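Local coordinates for ApaG protein (Pseudomonas aeruginosa, PDB 3NRF) that is of unknown function, but folds into a small all-beta domain of the DUF4354 family and forms a four-chain assembly in the crystal, at residues Gln13-Gly17 against Thr28-Lys32; His25-Gln29 against Ser88-Tyr94; Val36-Glu42 against Thr73-Ser79; Ser48-Ser54 against Ala96-Ser102; Phe60-Asp66 against Gly82-Ser88. All coordinates share one frame; numbering follows the deposited sequence.

Interaction 1: residues Gln13-Gly17 against Thr28-Lys32; sequences QGDKG and TQAFK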
# COMPACT_ATOMS: atom_id res chain seq x y z
N GLN B 13 6.47 -4.00 -8.23
CA GLN B 13 6.07 -4.59 -6.96
C GLN B 13 4.58 -4.87 -6.94
O GLN B 13 3.77 -4.03 -7.33
CB GLN B 13 6.40 -3.72 -5.75
CG GLN B 13 7.86 -3.51 -5.51
CD GLN B 13 8.13 -2.81 -4.19
OE1 GLN B 13 7.25 -2.17 -3.61
NE2 GLN B 13 9.36 -2.94 -3.71
N GLY B 14 4.25 -6.08 -6.48
CA GLY B 14 2.88 -6.53 -6.34
C GLY B 14 2.44 -6.70 -4.90
O GLY B 14 2.86 -5.98 -3.99
N ASP B 15 1.63 -7.76 -4.66
CA ASP B 15 1.04 -7.97 -3.36
C ASP B 15 2.01 -8.53 -2.27
O ASP B 15 2.98 -9.23 -2.56
CB ASP B 15 -0.12 -8.99 -3.47
CG ASP B 15 -1.31 -8.50 -4.27
OD1 ASP B 15 -1.43 -7.28 -4.51
OD2 ASP B 15 -2.14 -9.37 -4.62
N LYS B 16 1.67 -8.19 -1.02
CA LYS B 16 2.38 -8.61 0.20
C LYS B 16 1.56 -9.64 0.97
O LYS B 16 0.37 -9.39 1.31
CB LYS B 16 2.63 -7.41 1.11
CG LYS B 16 3.51 -6.33 0.51
CD LYS B 16 3.72 -5.14 1.45
CE LYS B 16 4.16 -3.86 0.68
NZ LYS B 16 5.33 -4.06 -0.25
N GLY B 17 2.23 -10.74 1.34
CA GLY B 17 1.55 -11.82 1.99
C GLY B 17 2.40 -12.51 3.02
O GLY B 17 3.47 -12.06 3.41
N THR B 28 5.95 -12.75 2.27
CA THR B 28 6.16 -12.84 0.83
C THR B 28 5.95 -11.50 0.15
O THR B 28 5.13 -10.69 0.60
CB THR B 28 5.22 -13.85 0.16
OG1 THR B 28 3.86 -13.47 0.40
CG2 THR B 28 5.48 -15.27 0.71
N GLN B 29 6.75 -11.24 -0.89
CA GLN B 29 6.60 -10.04 -1.72
C GLN B 29 6.57 -10.50 -3.18
O GLN B 29 7.54 -11.08 -3.68
CB GLN B 29 7.75 -9.05 -1.52
CG GLN B 29 7.67 -7.85 -2.47
CD GLN B 29 6.46 -6.97 -2.22
OE1 GLN B 29 6.32 -6.39 -1.14
NE2 GLN B 29 5.59 -6.89 -3.23
N ALA B 30 5.48 -10.22 -3.89
CA ALA B 30 5.35 -10.58 -5.28
C ALA B 30 5.80 -9.45 -6.16
O ALA B 30 5.73 -8.30 -5.76
CB ALA B 30 3.88 -10.94 -5.62
N PHE B 31 6.28 -9.82 -7.34
CA PHE B 31 6.62 -8.91 -8.38
C PHE B 31 6.13 -9.45 -9.72
O PHE B 31 6.14 -10.67 -9.95
CB PHE B 31 8.14 -8.76 -8.56
CG PHE B 31 8.85 -8.13 -7.38
CD1 PHE B 31 9.17 -8.89 -6.26
CD2 PHE B 31 9.25 -6.83 -7.43
CE1 PHE B 31 9.86 -8.33 -5.21
CE2 PHE B 31 9.93 -6.26 -6.34
CZ PHE B 31 10.23 -7.02 -5.26
N LYS B 32 5.76 -8.54 -10.62
CA LYS B 32 5.62 -8.93 -12.03
C LYS B 32 6.96 -8.56 -12.66
O LYS B 32 7.46 -7.45 -12.44
CB LYS B 32 4.50 -8.15 -12.68
CG LYS B 32 4.28 -8.48 -14.15
CD LYS B 32 3.53 -9.75 -14.36
CE LYS B 32 2.03 -9.57 -14.01
NZ LYS B 32 1.37 -10.91 -14.02
O HOH W 1 3.17 -11.99 -1.93
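Gln-29 turns its CG anti to the backbone N (chi1 175°) and bends at CG (chi2 65°), which carries its amide over to strand 13-17, where it meets the end of Lys-16. In one of its two modelled conformers, the lysine chain bends in turn at its last torsion (chi4 -51°) and sets NZ 2.7 Å from Gln-29 OE1, a hydrogen bond tilted from the plane of the amide carbonyl. On the other side of the same amide, NE2 is shared between two backbone carbonyls. It donates to Gly-14 O at 3.0 Å, well above that carbonyl plane, and to Ala-30 O at 2.9 Å, in the carbonyl plane and on a lone pair. Both acceptors lie close to the amide plane, and together they fix its rotation. Ala-30 O has a second donor, Gly-14 N. Between the flanking pairs Gln-13 with Phe-31 and Lys-16 with Gln-29 the register slips by one residue, the mark of a beta bulge. At Phe-31, Gln-13 runs beside the ring in the conformer described. A water joins Asp-15 O to Thr-28 OG1 on the sheet face that carries Thr-28. Gly-17 also pairs with a strand of the second subunit. The chemistry implies a bulge pinned by one buried amide, whose two NE2 bonds engage one strand each; the lysine bond adds a third in that conformer only.

Interaction 2: residues His25-Gln29 against Ser88-Tyr94; sequences HFRTQ and SEDDAVY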
# COMPACT_ATOMS: atom_id res chain seq x y z
N HIS B 25 7.46 -19.71 9.53
CA HIS B 25 6.69 -18.54 9.15
C HIS B 25 7.52 -17.72 8.17
O HIS B 25 8.73 -17.54 8.38
CB HIS B 25 6.42 -17.66 10.38
CG HIS B 25 5.93 -18.43 11.56
ND1 HIS B 25 4.75 -19.14 11.54
CD2 HIS B 25 6.45 -18.61 12.79
CE1 HIS B 25 4.59 -19.77 12.69
NE2 HIS B 25 5.58 -19.43 13.49
N PHE B 26 6.89 -17.19 7.12
CA PHE B 26 7.61 -16.25 6.27
C PHE B 26 6.67 -15.25 5.61
O PHE B 26 5.49 -15.48 5.49
CB PHE B 26 8.55 -16.95 5.28
CG PHE B 26 7.91 -17.83 4.29
CD1 PHE B 26 7.48 -17.35 3.07
CD2 PHE B 26 7.87 -19.23 4.49
CE1 PHE B 26 6.93 -18.22 2.11
CE2 PHE B 26 7.35 -20.08 3.53
CZ PHE B 26 6.86 -19.57 2.34
N ARG B 27 7.23 -14.09 5.30
CA ARG B 27 6.54 -13.01 4.60
C ARG B 27 6.89 -13.11 3.14
O ARG B 27 8.02 -13.57 2.79
CB ARG B 27 6.96 -11.66 5.15
CG ARG B 27 6.30 -11.27 6.44
CD ARG B 27 6.74 -12.10 7.65
NE ARG B 27 6.16 -11.55 8.88
CZ ARG B 27 6.40 -12.02 10.10
NH1 ARG B 27 7.22 -13.05 10.24
NH2 ARG B 27 5.81 -11.45 11.14
N THR B 28 5.95 -12.75 2.27
CA THR B 28 6.16 -12.84 0.83
C THR B 28 5.95 -11.50 0.15
O THR B 28 5.13 -10.69 0.60
CB THR B 28 5.22 -13.85 0.16
OG1 THR B 28 3.86 -13.47 0.40
CG2 THR B 28 5.48 -15.27 0.71
N GLN B 29 6.75 -11.24 -0.89
CA GLN B 29 6.60 -10.04 -1.72
C GLN B 29 6.57 -10.50 -3.18
O GLN B 29 7.54 -11.08 -3.68
CB GLN B 29 7.75 -9.05 -1.52
CG GLN B 29 7.67 -7.85 -2.47
CD GLN B 29 6.46 -6.97 -2.22
OE1 GLN B 29 6.32 -6.39 -1.14
NE2 GLN B 29 5.59 -6.89 -3.23
N SER B 88 11.09 -13.75 3.04
CA SER B 88 11.96 -13.55 4.20
C SER B 88 11.22 -14.01 5.43
O SER B 88 9.99 -14.02 5.43
CB SER B 88 12.41 -12.11 4.38
OG SER B 88 11.32 -11.21 4.53
N GLU B 89 11.93 -14.39 6.49
CA GLU B 89 11.23 -14.85 7.70
C GLU B 89 10.56 -13.70 8.40
O GLU B 89 9.46 -13.89 8.97
CB GLU B 89 12.21 -15.45 8.70
CG GLU B 89 12.90 -16.65 8.11
CD GLU B 89 14.27 -16.32 7.49
OE1 GLU B 89 14.48 -15.23 6.91
OE2 GLU B 89 15.20 -17.17 7.65
N ASP B 90 11.21 -12.55 8.39
CA ASP B 90 10.73 -11.32 8.95
C ASP B 90 10.17 -10.42 7.85
O ASP B 90 9.79 -10.93 6.78
CB ASP B 90 11.81 -10.62 9.82
CG ASP B 90 13.10 -10.33 9.06
OD1 ASP B 90 13.11 -10.55 7.81
OD2 ASP B 90 14.10 -9.94 9.71
N ASP B 91 10.11 -9.12 8.10
CA ASP B 91 9.57 -8.19 7.14
C ASP B 91 10.60 -7.72 6.11
O ASP B 91 10.25 -6.91 5.25
CB ASP B 91 8.98 -6.96 7.82
CG ASP B 91 7.65 -7.21 8.46
OD1 ASP B 91 7.16 -8.36 8.43
OD2 ASP B 91 7.09 -6.21 8.95
N ALA B 92 11.82 -8.25 6.14
CA ALA B 92 12.89 -7.65 5.28
C ALA B 92 12.59 -7.69 3.79
O ALA B 92 12.99 -6.75 3.06
CB ALA B 92 14.24 -8.30 5.55
N VAL B 93 11.85 -8.71 3.34
CA VAL B 93 11.54 -8.78 1.93
C VAL B 93 10.73 -7.61 1.44
O VAL B 93 10.73 -7.30 0.25
CB VAL B 93 10.91 -10.11 1.55
CG1 VAL B 93 9.43 -10.19 2.08
CG2 VAL B 93 10.98 -10.38 0.08
N TYR B 94 10.01 -6.94 2.35
CA TYR B 94 9.24 -5.77 1.96
C TYR B 94 10.08 -4.62 1.56
O TYR B 94 9.58 -3.69 0.84
CB TYR B 94 8.28 -5.40 3.10
CG TYR B 94 7.30 -6.52 3.33
CD1 TYR B 94 6.78 -7.29 2.28
CD2 TYR B 94 6.83 -6.81 4.60
CE1 TYR B 94 5.93 -8.30 2.48
CE2 TYR B 94 5.89 -7.83 4.81
CZ TYR B 94 5.44 -8.59 3.74
OH TYR B 94 4.51 -9.59 4.02
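Arg-27 NH1 donates to Glu-89 O over 2.7 Å; the oxygen sits at the guanidinium edge, and the nitrogen lies in the plane of the Glu-89 carbonyl, although the N-H angle of 133° is bent. Arg-27 NE stands 3.4 Å from Asp-91 OD1, but that oxygen is well out of the guanidinium plane, which makes the salt bridge one of charge alone; Ser-97 of the second subunit takes hydrogen bonds with both groups. The aliphatic part of Arg-27 packs on Tyr-94, with CB and CG each 3.4 Å from OH, and the two side chains cross at about a right angle. Thr-28 O approaches the ring edge, 3.1 Å from Tyr-94 CE1, while the phenol OH bonds to Gly-17 O. Within the loop, Ser-88 OG donates to Asp-90 O and accepts from Val-93 N, and Asp-90 forms an Asx turn. The backbone pair of Arg-27 with Ser-88 continues the pairing of strands 24-37 and 79-88; beyond the end of strand 79-88 the chain folds through a 3-10 turn against strands 7-21 and 24-37.

Interaction 3: residues Val36-Glu42 against Thr73-Ser79; sequences VNAAKSE and TLKPGAS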
# COMPACT_ATOMS: atom_id res chain seq x y z
N VAL B 36 13.94 -9.07 -20.96
CA VAL B 36 14.09 -8.61 -22.33
C VAL B 36 15.53 -8.81 -22.81
O VAL B 36 16.46 -8.21 -22.26
CB VAL B 36 13.73 -7.09 -22.49
CG1 VAL B 36 13.88 -6.65 -23.96
CG2 VAL B 36 12.31 -6.81 -21.98
N ASN B 37 15.73 -9.66 -23.83
CA ASN B 37 17.07 -9.90 -24.38
C ASN B 37 17.37 -8.80 -25.37
O ASN B 37 16.89 -8.85 -26.51
CB ASN B 37 17.22 -11.30 -25.03
CG ASN B 37 18.63 -11.54 -25.65
OD1 ASN B 37 19.48 -10.66 -25.66
ND2 ASN B 37 18.84 -12.74 -26.18
N ALA B 38 18.15 -7.81 -24.92
CA ALA B 38 18.51 -6.66 -25.76
C ALA B 38 19.61 -6.96 -26.78
O ALA B 38 19.76 -6.23 -27.77
CB ALA B 38 18.94 -5.50 -24.86
N ALA B 39 20.38 -8.02 -26.54
CA ALA B 39 21.49 -8.41 -27.42
C ALA B 39 21.07 -8.95 -28.78
O ALA B 39 19.89 -9.25 -29.02
CB ALA B 39 22.38 -9.45 -26.70
N LYS B 40 22.05 -9.06 -29.67
CA LYS B 40 21.83 -9.59 -31.01
C LYS B 40 22.03 -11.10 -31.09
O LYS B 40 21.90 -11.68 -32.16
CB LYS B 40 22.72 -8.87 -32.04
CG LYS B 40 22.28 -7.46 -32.43
CD LYS B 40 20.85 -7.45 -33.01
CE LYS B 40 20.50 -6.14 -33.73
NZ LYS B 40 21.28 -5.92 -34.99
N SER B 41 22.34 -11.74 -29.96
CA SER B 41 22.48 -13.19 -29.93
C SER B 41 21.63 -13.83 -28.83
O SER B 41 21.22 -13.17 -27.89
CB SER B 41 23.94 -13.59 -29.72
OG SER B 41 24.41 -13.08 -28.50
N GLU B 42 21.39 -15.12 -28.96
CA GLU B 42 20.63 -15.88 -27.97
C GLU B 42 21.47 -16.01 -26.69
O GLU B 42 22.69 -16.16 -26.77
CB GLU B 42 20.27 -17.24 -28.55
CG GLU B 42 19.40 -18.09 -27.70
CD GLU B 42 18.91 -19.32 -28.42
OE1 GLU B 42 19.34 -19.59 -29.59
OE2 GLU B 42 18.07 -20.02 -27.84
N THR B 73 16.62 -20.32 -22.43
CA THR B 73 17.31 -19.28 -23.18
C THR B 73 16.34 -18.18 -23.62
O THR B 73 15.12 -18.39 -23.59
CB THR B 73 17.99 -19.82 -24.46
OG1 THR B 73 17.00 -20.06 -25.47
CG2 THR B 73 18.78 -21.13 -24.15
N LEU B 74 16.88 -17.04 -24.02
CA LEU B 74 16.08 -15.92 -24.54
C LEU B 74 16.64 -15.60 -25.93
O LEU B 74 17.84 -15.35 -26.07
CB LEU B 74 16.15 -14.72 -23.58
CG LEU B 74 14.82 -14.01 -23.29
CD1 LEU B 74 13.81 -15.00 -22.66
CD2 LEU B 74 15.01 -12.82 -22.34
N LYS B 75 15.80 -15.66 -26.97
CA LYS B 75 16.24 -15.32 -28.32
C LYS B 75 16.51 -13.82 -28.40
O LYS B 75 15.95 -13.06 -27.62
CB LYS B 75 15.20 -15.74 -29.39
CG LYS B 75 15.05 -17.24 -29.55
CD LYS B 75 16.22 -17.86 -30.26
CE LYS B 75 16.00 -19.35 -30.47
NZ LYS B 75 17.10 -19.93 -31.28
N PRO B 76 17.39 -13.40 -29.32
CA PRO B 76 17.72 -11.98 -29.47
C PRO B 76 16.46 -11.17 -29.73
O PRO B 76 15.64 -11.59 -30.52
CB PRO B 76 18.66 -11.96 -30.69
CG PRO B 76 18.49 -13.26 -31.37
CD PRO B 76 18.01 -14.24 -30.37
N GLY B 77 16.31 -10.05 -29.03
CA GLY B 77 15.11 -9.19 -29.19
C GLY B 77 13.83 -9.69 -28.51
O GLY B 77 12.81 -8.99 -28.49
N ALA B 78 13.86 -10.88 -27.93
CA ALA B 78 12.66 -11.44 -27.34
C ALA B 78 12.49 -11.13 -25.87
O ALA B 78 13.47 -10.89 -25.13
CB ALA B 78 12.62 -12.97 -27.54
N SER B 79 11.22 -11.21 -25.44
CA SER B 79 10.80 -10.94 -24.06
C SER B 79 9.90 -12.05 -23.53
O SER B 79 9.14 -12.65 -24.32
CB SER B 79 9.99 -9.64 -24.02
OG SER B 79 10.67 -8.55 -24.62
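The carboxamide of Asn-37 holds two carbonyls near its plane: ND2 donates to Leu-74 O at 2.8 Å, from above that carbonyl plane, and to Ser-41 O at 3.0 Å, the straighter bond at 164°. Its CG lies anti to the backbone N (chi1 178°), which directs the amide between the two loops, while OD1 receives a weak bond from Ala-39 N. The carboxylate of Glu-42 is gripped at both oxygens. Thr-73 OG1 donates to the anti lone pair of OE2 at 2.6 Å, and Lys-75 NZ forms a salt bridge with OE1 at 2.8 Å, arriving from above the carboxylate plane. Pro-76 CB rests 3.4 Å from Ala-39 O. Asn-37 N to Ala-78 O and Gly-77 N to Asn-37 O tie the type II turn of Lys-75 to Ala-78, with Gly-77 at positive phi, to the end of strand 24-37. Val-36 pairs with Ser-79 where strand 79-88 begins and bonds to Met-8 of strand 7-21 on its other edge, while Leu-74 joins Ile-43 in the two-stranded sheet 43-44 and 73-74.

Interaction 4: residues Ser48-Ser54 against Ala96-Ser102; sequences SCLVAQS and ASLVRLS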
# COMPACT_ATOMS: atom_id res chain seq x y z
N SER B 48 21.30 -19.39 -14.35
CA SER B 48 20.88 -18.13 -13.74
C SER B 48 19.55 -18.25 -12.97
O SER B 48 18.75 -19.16 -13.19
CB SER B 48 20.68 -17.07 -14.82
OG SER B 48 21.86 -16.85 -15.58
N CYS B 49 19.31 -17.30 -12.08
CA CYS B 49 18.06 -17.24 -11.31
C CYS B 49 17.76 -15.80 -10.98
O CYS B 49 18.67 -14.96 -10.99
CB CYS B 49 18.16 -18.01 -9.97
SG CYS B 49 19.67 -17.60 -8.97
N LEU B 50 16.47 -15.53 -10.74
CA LEU B 50 16.02 -14.23 -10.29
C LEU B 50 16.23 -14.10 -8.77
O LEU B 50 15.93 -15.02 -7.97
CB LEU B 50 14.54 -14.01 -10.62
CG LEU B 50 14.25 -13.84 -12.10
CD1 LEU B 50 12.70 -13.89 -12.33
CD2 LEU B 50 14.85 -12.59 -12.67
N VAL B 51 16.78 -12.95 -8.42
CA VAL B 51 16.95 -12.60 -7.01
C VAL B 51 16.44 -11.22 -6.72
O VAL B 51 16.57 -10.31 -7.52
CB VAL B 51 18.40 -12.74 -6.55
CG1 VAL B 51 18.79 -14.18 -6.59
CG2 VAL B 51 19.33 -11.89 -7.39
N ALA B 52 15.81 -11.08 -5.57
CA ALA B 52 15.35 -9.78 -5.09
C ALA B 52 16.37 -9.32 -4.07
O ALA B 52 16.89 -10.13 -3.29
CB ALA B 52 13.93 -9.87 -4.49
N GLN B 53 16.59 -8.01 -4.00
CA GLN B 53 17.64 -7.48 -3.16
C GLN B 53 17.21 -6.14 -2.56
O GLN B 53 16.50 -5.35 -3.21
CB GLN B 53 18.86 -7.28 -4.05
CG GLN B 53 20.15 -7.07 -3.30
CD GLN B 53 21.35 -6.93 -4.23
OE1 GLN B 53 21.26 -6.33 -5.30
NE2 GLN B 53 22.46 -7.51 -3.82
N SER B 54 17.68 -5.87 -1.35
CA SER B 54 17.48 -4.57 -0.75
C SER B 54 18.72 -3.70 -1.01
O SER B 54 19.78 -4.15 -1.52
CB SER B 54 17.30 -4.73 0.76
OG SER B 54 18.48 -5.16 1.37
N ALA B 96 12.73 -5.18 -0.33
CA ALA B 96 13.33 -5.59 -1.63
C ALA B 96 12.92 -4.50 -2.64
O ALA B 96 11.74 -4.20 -2.79
CB ALA B 96 12.85 -6.92 -2.07
N SER B 97 13.90 -3.95 -3.31
CA SER B 97 13.67 -2.82 -4.20
C SER B 97 14.35 -3.01 -5.55
O SER B 97 14.45 -2.10 -6.35
CB SER B 97 14.14 -1.54 -3.54
OG SER B 97 15.53 -1.55 -3.23
N LEU B 98 14.83 -4.21 -5.79
CA LEU B 98 15.54 -4.56 -7.02
C LEU B 98 15.35 -6.03 -7.30
O LEU B 98 15.44 -6.83 -6.36
CB LEU B 98 17.03 -4.25 -6.88
CG LEU B 98 17.88 -4.46 -8.12
CD1 LEU B 98 17.43 -3.54 -9.27
CD2 LEU B 98 19.33 -4.20 -7.73
N VAL B 99 15.03 -6.37 -8.54
CA VAL B 99 15.03 -7.74 -9.04
C VAL B 99 16.13 -7.78 -10.11
O VAL B 99 16.20 -6.96 -11.05
CB VAL B 99 13.67 -8.21 -9.58
CG1 VAL B 99 13.77 -9.63 -10.04
CG2 VAL B 99 12.63 -8.09 -8.47
N ARG B 100 17.00 -8.75 -9.96
CA ARG B 100 18.10 -8.91 -10.89
C ARG B 100 18.41 -10.38 -11.14
O ARG B 100 17.85 -11.29 -10.48
CB ARG B 100 19.35 -8.11 -10.44
CG ARG B 100 19.85 -8.31 -9.00
CD ARG B 100 21.12 -7.44 -8.73
NE ARG B 100 22.24 -7.86 -9.55
CZ ARG B 100 23.39 -7.19 -9.73
NH1 ARG B 100 23.61 -5.99 -9.18
NH2 ARG B 100 24.32 -7.73 -10.51
N LEU B 101 19.28 -10.61 -12.10
CA LEU B 101 19.72 -11.97 -12.40
C LEU B 101 21.03 -12.23 -11.62
O LEU B 101 21.80 -11.31 -11.33
CB LEU B 101 19.93 -12.14 -13.87
CG LEU B 101 18.68 -12.30 -14.74
CD1 LEU B 101 19.12 -12.19 -16.19
CD2 LEU B 101 17.97 -13.64 -14.51
N SER B 102 21.22 -13.50 -11.25
CA SER B 102 22.40 -13.96 -10.51
C SER B 102 22.71 -15.36 -11.00
O SER B 102 21.82 -16.08 -11.50
CB SER B 102 22.12 -14.05 -9.02
OG SER B 102 23.27 -14.57 -8.34
O HOH W 2 23.09 -5.08 -6.98
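Leu-50 and Leu-101 form the apolar centre, their CD2 methyls meeting at 3.8 Å as the two chains cross at a slant, with Val-99 CG1 4.1 Å from Leu-50 CD2. Farther along the same face Ala-52 CB lies 4.0 Å from Ala-96 CB. Beneath these side chains runs an antiparallel ladder of strands 49-53 and 98-102, whose short axes lie at 143°. Val-51 and Arg-100 form its hydrogen-bonded pair with both N-H angles near 170°, and Cys-49 with Ser-102 forms another. At the far end the pattern breaks: Gln-53 O takes a good bond from Ser-97 N at 3.0 Å and a weak one from Leu-98 N, so that two residues face one in a classic beta bulge. The opposite face is polar at its rim. Extended from CA to CD (chi2 178°), Gln-53 lies alongside Leu-98 and, in the conformers described, sets OE1 3.6 Å from Arg-100 CD. In that same conformer Arg-100 NH2 forms a salt bridge with Asp-23 of the third subunit; Cys-49 is tied by disulfide to Cys-105. Within the sheet, strand 98-102 is the outermost on this side, and strand 49-53 bonds on its other edge to strand 59-65 through Ala-52 and Phe-60. The apolar face packs on Val-9 and Ala-11 of strand 7-21 and on Phe-31 and Leu-35 of strand 24-37.

Interaction 5: residues Phe60-Asp66 against Gly82-Ser88; sequences FRLDTVD and GDAIFAS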
# COMPACT_ATOMS: atom_id res chain seq x y z
N PHE B 60 16.95 -12.12 -1.20
CA PHE B 60 15.77 -12.85 -0.78
C PHE B 60 15.52 -14.01 -1.73
O PHE B 60 15.55 -13.84 -2.98
CB PHE B 60 14.57 -11.91 -0.67
CG PHE B 60 14.84 -10.75 0.22
CD1 PHE B 60 14.83 -10.89 1.61
CD2 PHE B 60 15.16 -9.51 -0.31
CE1 PHE B 60 15.19 -9.87 2.44
CE2 PHE B 60 15.51 -8.46 0.56
CZ PHE B 60 15.48 -8.66 1.93
N ARG B 61 15.20 -15.14 -1.11
CA ARG B 61 14.95 -16.35 -1.87
C ARG B 61 13.62 -16.30 -2.64
O ARG B 61 12.62 -15.69 -2.19
CB ARG B 61 15.01 -17.62 -1.01
CG ARG B 61 13.88 -17.79 -0.08
CD ARG B 61 13.87 -19.16 0.69
NE ARG B 61 12.67 -19.14 1.50
CZ ARG B 61 11.47 -19.57 1.12
NH1 ARG B 61 11.31 -20.18 -0.05
NH2 ARG B 61 10.43 -19.41 1.92
N LEU B 62 13.67 -16.94 -3.78
CA LEU B 62 12.56 -17.06 -4.70
C LEU B 62 11.74 -18.24 -4.21
O LEU B 62 12.22 -19.38 -4.23
CB LEU B 62 13.06 -17.28 -6.13
CG LEU B 62 12.05 -17.46 -7.24
CD1 LEU B 62 11.16 -16.20 -7.33
CD2 LEU B 62 12.66 -17.78 -8.60
N ASP B 63 10.52 -17.96 -3.75
CA ASP B 63 9.62 -19.00 -3.25
C ASP B 63 8.86 -19.72 -4.36
O ASP B 63 8.82 -20.98 -4.37
CB ASP B 63 8.67 -18.41 -2.21
CG ASP B 63 7.89 -19.51 -1.48
OD1 ASP B 63 8.51 -20.32 -0.75
OD2 ASP B 63 6.66 -19.55 -1.60
N THR B 64 8.24 -18.97 -5.30
CA THR B 64 7.56 -19.56 -6.45
C THR B 64 7.76 -18.61 -7.64
O THR B 64 8.02 -17.39 -7.45
CB THR B 64 6.06 -19.81 -6.24
OG1 THR B 64 5.42 -18.59 -5.90
CG2 THR B 64 5.81 -20.85 -5.10
N VAL B 65 7.60 -19.16 -8.84
CA VAL B 65 7.77 -18.39 -10.05
C VAL B 65 6.95 -18.99 -11.20
O VAL B 65 6.80 -20.23 -11.33
CB VAL B 65 9.29 -18.32 -10.44
CG1 VAL B 65 9.79 -19.70 -10.89
CG2 VAL B 65 9.53 -17.29 -11.52
N ASP B 66 6.39 -18.12 -12.03
CA ASP B 66 5.65 -18.60 -13.17
C ASP B 66 6.56 -19.33 -14.13
O ASP B 66 7.70 -18.93 -14.34
CB ASP B 66 4.93 -17.47 -13.94
CG ASP B 66 3.69 -16.95 -13.24
OD1 ASP B 66 3.13 -17.62 -12.37
OD2 ASP B 66 3.24 -15.84 -13.60
N GLY B 82 6.21 -12.75 -16.35
CA GLY B 82 5.40 -13.50 -15.39
C GLY B 82 5.59 -12.98 -13.97
O GLY B 82 6.29 -12.01 -13.75
N ASP B 83 4.96 -13.63 -13.02
CA ASP B 83 5.10 -13.29 -11.60
C ASP B 83 6.16 -14.11 -10.90
O ASP B 83 6.43 -15.25 -11.26
CB ASP B 83 3.78 -13.48 -10.90
CG ASP B 83 2.71 -12.58 -11.51
OD1 ASP B 83 2.89 -11.35 -11.48
OD2 ASP B 83 1.72 -13.11 -12.06
N ALA B 84 6.78 -13.48 -9.90
CA ALA B 84 7.82 -14.11 -9.10
C ALA B 84 7.58 -13.69 -7.67
O ALA B 84 7.28 -12.50 -7.40
CB ALA B 84 9.20 -13.65 -9.56
N ILE B 85 7.64 -14.62 -6.72
CA ILE B 85 7.37 -14.29 -5.33
C ILE B 85 8.58 -14.63 -4.46
O ILE B 85 9.04 -15.78 -4.50
CB ILE B 85 6.12 -15.03 -4.76
CG1 ILE B 85 4.88 -14.70 -5.57
CG2 ILE B 85 5.88 -14.64 -3.35
CD1 ILE B 85 3.61 -15.43 -5.05
N PHE B 86 9.07 -13.65 -3.72
CA PHE B 86 10.22 -13.77 -2.86
C PHE B 86 9.82 -13.77 -1.41
O PHE B 86 8.74 -13.26 -1.05
CB PHE B 86 11.27 -12.68 -3.15
CG PHE B 86 11.74 -12.64 -4.59
CD1 PHE B 86 11.02 -11.93 -5.54
CD2 PHE B 86 12.86 -13.37 -5.02
CE1 PHE B 86 11.40 -11.89 -6.86
CE2 PHE B 86 13.24 -13.34 -6.37
CZ PHE B 86 12.51 -12.58 -7.27
N ALA B 87 10.70 -14.25 -0.56
CA ALA B 87 10.38 -14.43 0.87
C ALA B 87 11.50 -14.08 1.83
O ALA B 87 12.69 -14.09 1.50
CB ALA B 87 10.00 -15.92 1.11
N SER B 88 11.09 -13.75 3.04
CA SER B 88 11.96 -13.55 4.20
C SER B 88 11.22 -14.01 5.43
O SER B 88 9.99 -14.02 5.43
CB SER B 88 12.41 -12.11 4.38
OG SER B 88 11.32 -11.21 4.53
O HOH W 3 15.08 -15.11 2.02
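Among the apolar contacts, Leu-62 CD1 sits over one face of the Phe-86 ring, 4.0 Å from its centroid and 22° off the normal, a CH-pi contact. The leucine CG lies anti to the backbone N (chi1 179°), a placement that also brings CD1 to 3.9 Å from Ala-84 CB. Backbone hydrogen bonds follow an antiparallel ladder interrupted by a classic beta bulge: Ile-85 O accepts from Asp-63 N at 2.7 Å and only weakly from Thr-64 N. A water bridges Arg-61 N and Ala-87 O. The charged groups lie at the margins. Arg-61 places a guanidinium face against Ala-87 CB, 3.6 Å from NH2, while its edge meets Asp-63 OD1, to which NH1 forms a salt bridge at 2.9 Å within the same strand. Asp-66 OD2 receives Asp-83 N at 2.9 Å, yet stands 3.5 Å from Asp-83 OD2. This closeness of two carboxylates would probably cost energy, which the salt bridge of Asp-83 to Lys-32 and the N-H held by Asp-66 may partly offset.

All five contacts reach one six-stranded antiparallel sheet, ordered 7-21, 24-37, 79-88, 59-65, 49-53, 98-102. Interaction 1 joins its first two strands, interaction 5 the middle pair and interaction 4 the last pair; Gln-29 with Phe-86 links 1 to 5, and Ala-52 with Phe-60 links 5 to 4. Interaction 2 shares Thr-28 and Gln-29 with interaction 1 and Ser-88 with interaction 5, their centres about 10 and 11 Å away. Interaction 3, about 32 Å from interaction 2 between centres, joins strands 24-37 and 79-88 at their far end and uses the small 43-44/73-74 sheet. Interaction 5 nests inside 2 and 4, which alternate in sequence: segments far apart in the chain assemble one continuous sheet.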